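Side-chain contacts in putative metal binding protein (Coccidioides immitis, PDB 3CVG), which probably binds a metal ion or another small ligand in the manner of the periplasmic binding proteins, although its natural ligand has not been established: residues F186-Q189 against A190-A194; I202-Y205 against G206-L209; G27-G30 against Q31-L34; A155-I158 against K159-E162. All coordinates share one frame; numbering follows the deposited sequence.

Contact 1: F186-Q189 against A190-A194; sequences FPIQ and ALTAA
Four successive i-to-i+4 bonds, each bent by less than 25° at the hydrogen, define the first turns of helix 187-196, from Ala190 N to Phe186 O (3.1 Å) through to Ala193 N to Gln189 O (2.8 Å). Phe186 is the N-cap and Pro187 the first helical residue, a common helix start in which proline, having no N-H, costs no backbone bond. The helix belongs to a periplasmic-binding-protein-like fold. Its buried side presents Ala190, Leu191, Ala193 and Ala194; Ala190 and Ala193 lie on Leu148 of strand 147-149, while Leu191 reaches Thr203 and Thr207. Ala190 CB lies 3.6 Å from Phe186 O, close beside the carbonyl that its own N-H binds. On the more open side, Ile188 O is gripped twice by Thr192, through N (2.9 Å) and through OG1. The hydroxyl is folded back beside the backbone N (chi1 -63°), which brings it over the preceding turn as a second donor. The two donors approach differently: N comes only slightly off the carbonyl plane, whereas OG1 stands 42° out of it. Ile188 CG2 flanks the same hydroxyl, 4.1 Å from Thr192 OG1.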
loop_
_atom_site.group_PDB
_atom_site.type_symbol
_atom_site.label_atom_id
_atom_site.label_comp_id
_atom_site.label_asym_id
_atom_site.label_seq_id
_atom_site.Cartn_x
_atom_site.Cartn_y
_atom_site.Cartn_z
ATOM N N PHE A 186 7.890 -8.712 -6.308
ATOM C CA PHE A 186 7.708 -7.692 -5.273
ATOM C C PHE A 186 7.704 -6.325 -5.957
ATOM O O PHE A 186 8.114 -6.213 -7.112
ATOM C CB PHE A 186 8.862 -7.735 -4.265
ATOM C CG PHE A 186 9.174 -9.107 -3.755
ATOM C CD1 PHE A 186 8.193 -9.880 -3.139
ATOM C CD2 PHE A 186 10.464 -9.624 -3.876
ATOM C CE1 PHE A 186 8.493 -11.153 -2.646
ATOM C CE2 PHE A 186 10.779 -10.894 -3.389
ATOM C CZ PHE A 186 9.790 -11.661 -2.772
ATOM N N PRO A 187 7.268 -5.270 -5.241
ATOM C CA PRO A 187 7.185 -3.889 -5.723
ATOM C C PRO A 187 8.360 -3.321 -6.513
ATOM O O PRO A 187 8.182 -2.852 -7.635
ATOM C CB PRO A 187 6.944 -3.098 -4.439
ATOM C CG PRO A 187 6.079 -4.010 -3.672
ATOM C CD PRO A 187 6.792 -5.343 -3.845
ATOM N N ILE A 188 9.550 -3.339 -5.919
ATOM C CA ILE A 188 10.731 -2.776 -6.572
ATOM C C ILE A 188 11.046 -3.440 -7.912
ATOM O O ILE A 188 11.242 -2.758 -8.921
ATOM C CB ILE A 188 11.972 -2.852 -5.641
ATOM C CG1 ILE A 188 11.780 -1.915 -4.442
ATOM C CG2 ILE A 188 13.239 -2.455 -6.413
ATOM C CD1 ILE A 188 12.911 -1.975 -3.411
ATOM N N GLN A 189 11.091 -4.767 -7.925
ATOM C CA GLN A 189 11.366 -5.497 -9.163
ATOM C C GLN A 189 10.318 -5.167 -10.227
ATOM O O GLN A 189 10.659 -4.912 -11.383
ATOM C CB GLN A 189 11.384 -7.001 -8.895
ATOM C CG GLN A 189 12.621 -7.467 -8.150
ATOM C CD GLN A 189 12.415 -8.787 -7.433
ATOM O OE1 GLN A 189 11.735 -9.689 -7.936
ATOM N NE2 GLN A 189 13.017 -8.915 -6.248
ATOM N N ALA A 190 9.045 -5.165 -9.840
ATOM C CA ALA A 190 7.969 -4.861 -10.791
ATOM C C ALA A 190 8.079 -3.464 -11.411
ATOM O O ALA A 190 7.853 -3.293 -12.614
ATOM C CB ALA A 190 6.597 -5.034 -10.108
ATOM N N LEU A 191 8.391 -2.457 -10.592
ATOM C CA LEU A 191 8.531 -1.101 -11.112
ATOM C C LEU A 191 9.758 -1.030 -12.028
ATOM O O LEU A 191 9.711 -0.422 -13.094
ATOM C CB LEU A 191 8.667 -0.076 -9.965
ATOM C CG LEU A 191 8.900 1.390 -10.363
ATOM C CD1 LEU A 191 7.869 1.836 -11.401
ATOM C CD2 LEU A 191 8.824 2.280 -9.116
ATOM N N THR A 192 10.847 -1.666 -11.606
ATOM C CA THR A 192 12.073 -1.688 -12.394
ATOM C C THR A 192 11.794 -2.314 -13.765
ATOM O O THR A 192 12.249 -1.816 -14.802
ATOM C CB THR A 192 13.175 -2.501 -11.676
ATOM O OG1 THR A 192 13.505 -1.862 -10.434
ATOM C CG2 THR A 192 14.426 -2.593 -12.544
ATOM N N ALA A 193 11.036 -3.405 -13.759
ATOM C CA ALA A 193 10.689 -4.100 -14.993
ATOM C C ALA A 193 9.830 -3.230 -15.905
ATOM O O ALA A 193 10.062 -3.183 -17.109
ATOM C CB ALA A 193 9.951 -5.402 -14.676
ATOM N N ALA A 194 8.837 -2.544 -15.336
ATOM C CA ALA A 194 7.958 -1.687 -16.128
ATOM C C ALA A 194 8.760 -0.601 -16.838
ATOM O O ALA A 194 8.497 -0.267 -17.999
ATOM C CB ALA A 194 6.904 -1.038 -15.240
#

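Contact 2: I202-Y205 against G206-L209; sequences ITDY and GTYL
Asp204 OD2 accepts a hydrogen bond from Thr207 N at 3.1 Å; a water that also accepts from Gly206 N is a second, probable donor to it, though too close for its distance to be trusted. This is an aspartate N-cap at the point where strand 200-204 turns directly into helix 205-208, within the periplasmic-binding-protein-like fold. The other carboxylate oxygen, Asp204 OD1, accepts from Thr207 OG1 at 2.5 Å, a short bond. One threonine therefore meets both oxygens, but from different directions: OG1 reaches OD1 on the syn side but tilted out of the carboxylate plane, whereas N approaches OD2 from 57° above it. With CG of Asp204 set between its backbone N and carbonyl carbon (chi1 61°), the carboxylate lies across the start of the helix, where the first N-H groups point back toward it and would probably favour its charged form. Behind the cap, Asp204 O takes Tyr208 N at 3.1 Å, and Thr203 OG1 packs on Thr207 CB at 3.7 Å.

One turn on, Leu209 N bonds to Tyr205 O while the two side chains pack against each other. The Tyr205 ring, which also makes a cation-pi contact with Lys224, receives a CH-pi contact over one face. Leu209 CD1 sits 3.7 Å from its centroid, 20° from the ring normal. The Tyr208 ring meets its neighbour obliquely, with Tyr208 CD2 4.2 Å from Tyr205 CD1. Leu209 CD1 lies off-centre on the Tyr205 face, nearest to CE2 at 3.5 Å.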
loop_
_atom_site.group_PDB
_atom_site.type_symbol
_atom_site.label_atom_id
_atom_site.label_comp_id
_atom_site.label_asym_id
_atom_site.label_seq_id
_atom_site.Cartn_x
_atom_site.Cartn_y
_atom_site.Cartn_z
ATOM N N ILE A 202 0.840 0.645 -12.261
ATOM C CA ILE A 202 0.427 1.306 -11.034
ATOM C C ILE A 202 1.454 0.808 -10.034
ATOM O O ILE A 202 1.735 -0.392 -9.973
ATOM C CB ILE A 202 -0.990 0.884 -10.594
ATOM C CG1 ILE A 202 -2.034 1.563 -11.493
ATOM C CG2 ILE A 202 -1.214 1.228 -9.130
ATOM C CD1 ILE A 202 -2.129 3.078 -11.334
ATOM N N THR A 203 2.041 1.740 -9.292
ATOM C CA THR A 203 3.048 1.430 -8.290
ATOM C C THR A 203 2.740 2.332 -7.088
ATOM O O THR A 203 1.699 2.992 -7.060
ATOM C CB THR A 203 4.487 1.709 -8.845
ATOM O OG1 THR A 203 5.471 1.326 -7.877
ATOM C CG2 THR A 203 4.669 3.187 -9.177
ATOM N N ASP A 204 3.618 2.361 -6.095
ATOM C CA ASP A 204 3.356 3.218 -4.943
ATOM C C ASP A 204 4.519 4.170 -4.708
ATOM O O ASP A 204 5.640 3.920 -5.160
ATOM C CB ASP A 204 3.084 2.384 -3.685
ATOM C CG ASP A 204 4.248 1.501 -3.305
ATOM O OD1 ASP A 204 4.436 0.437 -3.933
ATOM O OD2 ASP A 204 4.988 1.873 -2.377
ATOM N N TYR A 205 4.245 5.260 -3.998
ATOM C CA TYR A 205 5.256 6.270 -3.725
ATOM C C TYR A 205 6.544 5.730 -3.115
ATOM O O TYR A 205 7.633 6.087 -3.563
ATOM C CB TYR A 205 4.675 7.361 -2.816
ATOM C CG TYR A 205 5.548 8.597 -2.710
ATOM C CD1 TYR A 205 6.094 9.191 -3.850
ATOM C CD2 TYR A 205 5.799 9.195 -1.470
ATOM C CE1 TYR A 205 6.868 10.349 -3.761
ATOM C CE2 TYR A 205 6.565 10.354 -1.368
ATOM C CZ TYR A 205 7.099 10.923 -2.512
ATOM O OH TYR A 205 7.871 12.050 -2.414
ATOM N N GLY A 206 6.415 4.875 -2.100
ATOM C CA GLY A 206 7.578 4.310 -1.427
ATOM C C GLY A 206 8.477 3.469 -2.317
ATOM O O GLY A 206 9.707 3.506 -2.196
ATOM N N THR A 207 7.864 2.694 -3.205
ATOM C CA THR A 207 8.614 1.855 -4.132
ATOM C C THR A 207 9.377 2.773 -5.086
ATOM O O THR A 207 10.546 2.538 -5.393
ATOM C CB THR A 207 7.659 0.949 -4.932
ATOM O OG1 THR A 207 6.944 0.105 -4.023
ATOM C CG2 THR A 207 8.436 0.083 -5.926
ATOM N N TYR A 208 8.703 3.823 -5.542
ATOM C CA TYR A 208 9.299 4.807 -6.440
ATOM C C TYR A 208 10.571 5.414 -5.829
ATOM O O TYR A 208 11.606 5.554 -6.503
ATOM C CB TYR A 208 8.284 5.922 -6.720
ATOM C CG TYR A 208 8.843 7.116 -7.452
ATOM C CD1 TYR A 208 9.293 7.007 -8.771
ATOM C CD2 TYR A 208 8.925 8.362 -6.829
ATOM C CE1 TYR A 208 9.814 8.104 -9.448
ATOM C CE2 TYR A 208 9.449 9.475 -7.501
ATOM C CZ TYR A 208 9.886 9.336 -8.809
ATOM O OH TYR A 208 10.395 10.424 -9.479
ATOM N N LEU A 209 10.488 5.780 -4.554
ATOM C CA LEU A 209 11.627 6.380 -3.869
ATOM C C LEU A 209 12.713 5.357 -3.593
ATOM O O LEU A 209 13.808 5.711 -3.160
ATOM C CB LEU A 209 11.177 7.020 -2.549
ATOM C CG LEU A 209 10.175 8.169 -2.705
ATOM C CD1 LEU A 209 9.629 8.575 -1.331
ATOM C CD2 LEU A 209 10.845 9.344 -3.394
HETATM O O HOH W 1 4.438 3.370 -0.557
#

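Contact 3: G27-G30 against Q31-L34; sequences GGAG and QSGL
Ser32 carries its hydroxyl between its own backbone N and carbonyl carbon (chi1 64°), turned back over Ala29 O, while Gly33 next in line leaves the helix with a positive phi of 100°. Gly33, with that phi and its bonding back into the last turn, ends the short helix 28-32 in a Schellman motif; the Ser32 hydroxyl adds a further bond to the same turn. Ser32 OG donates to Ala29 O at 2.8 Å from well above the carbonyl plane. The backbone amide of Ser32 is held less securely, its bonds to Gly28 O and Ala29 O both being weak. Gly33 N closes the turn on Gly30 O at 3.1 Å, an i-to-i+3 bond approaching 72° out of the carbonyl plane. At the other end, Gln31 N bonds to O of the N-cap residue, Gly27, at 3.2 Å, and the extended Gln31 chain lies alongside the glycines, with NE2 3.9 Å from Gly28 CA. Ala29 CB touches Leu34 CD2 at 4.2 Å across the turn. The glycine-rich sequence links strand 20-26 to helix 34-47. Tyr279 OH of strand 276-281 is a further hydrogen-bond partner of Ser32 OG; Ala29 and Leu34 both rest on Phe103 of strand 100-111, and Leu34 also on Phe271.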
loop_
_atom_site.group_PDB
_atom_site.type_symbol
_atom_site.label_atom_id
_atom_site.label_comp_id
_atom_site.label_asym_id
_atom_site.label_seq_id
_atom_site.Cartn_x
_atom_site.Cartn_y
_atom_site.Cartn_z
ATOM N N GLY A 27 2.054 -5.623 5.655
ATOM C CA GLY A 27 2.837 -5.872 4.464
ATOM C C GLY A 27 3.789 -4.744 4.122
ATOM O O GLY A 27 4.966 -4.779 4.485
ATOM N N GLY A 28 3.265 -3.732 3.439
ATOM C CA GLY A 28 4.069 -2.605 2.995
ATOM C C GLY A 28 4.797 -1.722 3.992
ATOM O O GLY A 28 5.954 -1.363 3.761
ATOM N N ALA A 29 4.135 -1.354 5.085
ATOM C CA ALA A 29 4.754 -0.488 6.080
ATOM C C ALA A 29 5.935 -1.150 6.780
ATOM O O ALA A 29 6.886 -0.482 7.166
ATOM C CB ALA A 29 3.721 -0.047 7.101
ATOM N N GLY A 30 5.871 -2.461 6.967
ATOM C CA GLY A 30 6.987 -3.131 7.607
ATOM C C GLY A 30 8.128 -3.208 6.608
ATOM O O GLY A 30 9.302 -3.047 6.949
ATOM N N GLN A 31 7.752 -3.445 5.356
ATOM C CA GLN A 31 8.682 -3.564 4.240
ATOM C C GLN A 31 9.367 -2.231 3.939
ATOM O O GLN A 31 10.442 -2.194 3.340
ATOM C CB GLN A 31 7.906 -4.050 3.008
ATOM C CG GLN A 31 8.735 -4.342 1.778
ATOM C CD GLN A 31 7.880 -4.799 0.599
ATOM O OE1 GLN A 31 8.396 -5.304 -0.403
ATOM N NE2 GLN A 31 6.566 -4.619 0.714
ATOM N N SER A 32 8.738 -1.142 4.366
ATOM C CA SER A 32 9.265 0.201 4.138
ATOM C C SER A 32 10.105 0.684 5.311
ATOM O O SER A 32 10.808 1.688 5.203
ATOM C CB SER A 32 8.112 1.179 3.919
ATOM O OG SER A 32 7.323 1.279 5.092
ATOM N N GLY A 33 10.010 -0.026 6.434
ATOM C CA GLY A 33 10.761 0.343 7.620
ATOM C C GLY A 33 9.953 1.095 8.668
ATOM O O GLY A 33 10.429 1.303 9.788
ATOM N N LEU A 34 8.730 1.501 8.329
ATOM C CA LEU A 34 7.903 2.244 9.284
ATOM C C LEU A 34 7.561 1.451 10.543
ATOM O O LEU A 34 7.589 1.996 11.643
ATOM C CB LEU A 34 6.599 2.723 8.636
ATOM C CG LEU A 34 5.707 3.558 9.566
ATOM C CD1 LEU A 34 6.341 4.920 9.771
ATOM C CD2 LEU A 34 4.313 3.718 8.981
#

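Contact 4: A155-I158 against K159-E162; sequences ATNI and KEAE
Asn157 and Glu160 lie one turn apart on helix 155-166, their side chains meeting at a slant with amide and carboxylate planes 39° apart. Glu160 OE2 comes to 3.9 Å from Asn157 CG; which end of the amide faces it is uncertain, so no bond is assigned. The carboxylate gets there by doubling back. Its CG stands between the backbone N and carbonyl carbon (chi1 45°), and a further bend at chi2 (99°) folds the chain over the preceding turn, where Glu160 CG packs 3.3 Å from Thr156 O. Both oxygens of this buried group have partners beyond the helix, OE2 bonding to Ser149 and OE1 to Tyr180, so its rotation is fixed from two points.

Lys159 leaves in another direction. CB lies 3.3 Å from Thr156 O, and the bent chain carries NZ away to Pro232 O, its main partner. Glu162 OE1 forms a long salt bridge with Lys159 NZ at 3.4 Å, its hydrogen bond weak. The remaining carboxylate oxygen, Glu162 OE2, passes obliquely by Ile158 CG2 at 4.0 Å. Regular backbone bonds connect these turns, among them Ala161 N to Asn157 O at 2.9 Å and Glu162 N to Ile158 O at 2.8 Å. Thr156 and Lys159 cover Ile202 and Phe107 on the inner side. The first turn puts the Thr156 side chain about 3 Å from the bound calcium ion. Between parallel strands 147-149 and 180-182, the helix forms a beta-alpha-beta crossover, consistent with a lobe of a periplasmic-binding-protein fold.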
loop_
_atom_site.group_PDB
_atom_site.type_symbol
_atom_site.label_atom_id
_atom_site.label_comp_id
_atom_site.label_asym_id
_atom_site.label_seq_id
_atom_site.Cartn_x
_atom_site.Cartn_y
_atom_site.Cartn_z
ATOM N N ALA A 155 -2.311 -5.277 -2.606
ATOM C CA ALA A 155 -3.075 -4.039 -2.627
ATOM C C ALA A 155 -2.907 -3.364 -4.000
ATOM O O ALA A 155 -3.869 -2.858 -4.567
ATOM C CB ALA A 155 -2.596 -3.112 -1.504
ATOM N N THR A 156 -1.689 -3.372 -4.538
ATOM C CA THR A 156 -1.439 -2.775 -5.851
ATOM C C THR A 156 -2.262 -3.498 -6.932
ATOM O O THR A 156 -2.916 -2.863 -7.753
ATOM C CB THR A 156 0.067 -2.844 -6.201
ATOM O OG1 THR A 156 0.808 -2.097 -5.229
ATOM C CG2 THR A 156 0.338 -2.263 -7.580
ATOM N N ASN A 157 -2.223 -4.828 -6.927
ATOM C CA ASN A 157 -2.988 -5.614 -7.894
ATOM C C ASN A 157 -4.477 -5.290 -7.761
ATOM O O ASN A 157 -5.156 -5.049 -8.758
ATOM C CB ASN A 157 -2.734 -7.111 -7.663
ATOM C CG ASN A 157 -3.542 -8.013 -8.602
ATOM O OD1 ASN A 157 -3.857 -7.656 -9.745
ATOM N ND2 ASN A 157 -3.839 -9.205 -8.130
ATOM N N ILE A 158 -4.980 -5.270 -6.533
ATOM C CA ILE A 158 -6.387 -4.954 -6.301
ATOM C C ILE A 158 -6.709 -3.595 -6.945
ATOM O O ILE A 158 -7.698 -3.444 -7.663
ATOM C CB ILE A 158 -6.686 -4.891 -4.768
ATOM C CG1 ILE A 158 -6.704 -6.305 -4.180
ATOM C CG2 ILE A 158 -8.022 -4.166 -4.506
ATOM C CD1 ILE A 158 -6.559 -6.332 -2.647
ATOM N N LYS A 159 -5.829 -2.623 -6.712
ATOM C CA LYS A 159 -6.014 -1.269 -7.217
ATOM C C LYS A 159 -6.130 -1.183 -8.742
ATOM O O LYS A 159 -7.092 -0.609 -9.264
ATOM C CB LYS A 159 -4.860 -0.390 -6.765
ATOM C CG LYS A 159 -4.829 0.962 -7.438
ATOM C CD LYS A 159 -5.563 2.025 -6.653
ATOM C CE LYS A 159 -7.023 1.728 -6.460
ATOM N NZ LYS A 159 -7.385 1.906 -5.013
ATOM N N GLU A 160 -5.153 -1.711 -9.471
ATOM C CA GLU A 160 -5.270 -1.630 -10.910
ATOM C C GLU A 160 -6.416 -2.465 -11.447
ATOM O O GLU A 160 -7.021 -2.114 -12.455
ATOM C CB GLU A 160 -3.932 -2.013 -11.569
ATOM C CG GLU A 160 -3.230 -3.264 -11.023
ATOM C CD GLU A 160 -3.466 -4.512 -11.864
ATOM O OE1 GLU A 160 -4.244 -4.430 -12.837
ATOM O OE2 GLU A 160 -2.878 -5.569 -11.541
ATOM N N ALA A 161 -6.691 -3.588 -10.780
ATOM C CA ALA A 161 -7.775 -4.479 -11.223
ATOM C C ALA A 161 -9.040 -3.631 -11.094
ATOM O O ALA A 161 -9.861 -3.560 -12.024
ATOM C CB ALA A 161 -7.887 -5.814 -10.323
ATOM N N GLU A 162 -9.161 -2.955 -9.954
ATOM C CA GLU A 162 -10.285 -2.084 -9.674
ATOM C C GLU A 162 -10.409 -0.997 -10.754
ATOM O O GLU A 162 -11.513 -0.712 -11.217
ATOM C CB GLU A 162 -10.027 -1.429 -8.337
ATOM C CG GLU A 162 -11.243 -1.127 -7.515
ATOM C CD GLU A 162 -10.859 -0.858 -6.068
ATOM O OE1 GLU A 162 -10.248 0.200 -5.794
ATOM O OE2 GLU A 162 -11.129 -1.725 -5.209
#

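In the fold
Contacts 1 and 2 adjoin directly: Pro187 CB lies 3.2 Å from Thr207 OG1, bringing the start of helix 187-196 against the capped start of helix 205-208. Contact 4 meets contact 2 from another direction, through Thr156 CG2 at 3.3 Å from Ile202 O. Contact 3 touches only contact 1 among the others, where Pro187 CD is 3.8 Å from Gln31 OE1; its nearest atoms to contact 4 are about 8 Å away. The calcium ion relates all four: it is about 3 Å from the side chain of Thr156, about 5 Å from those of Pro187 and Asp204, and about 7 Å from Gly28. These helix starts thus gather round what is probably the ligand cleft.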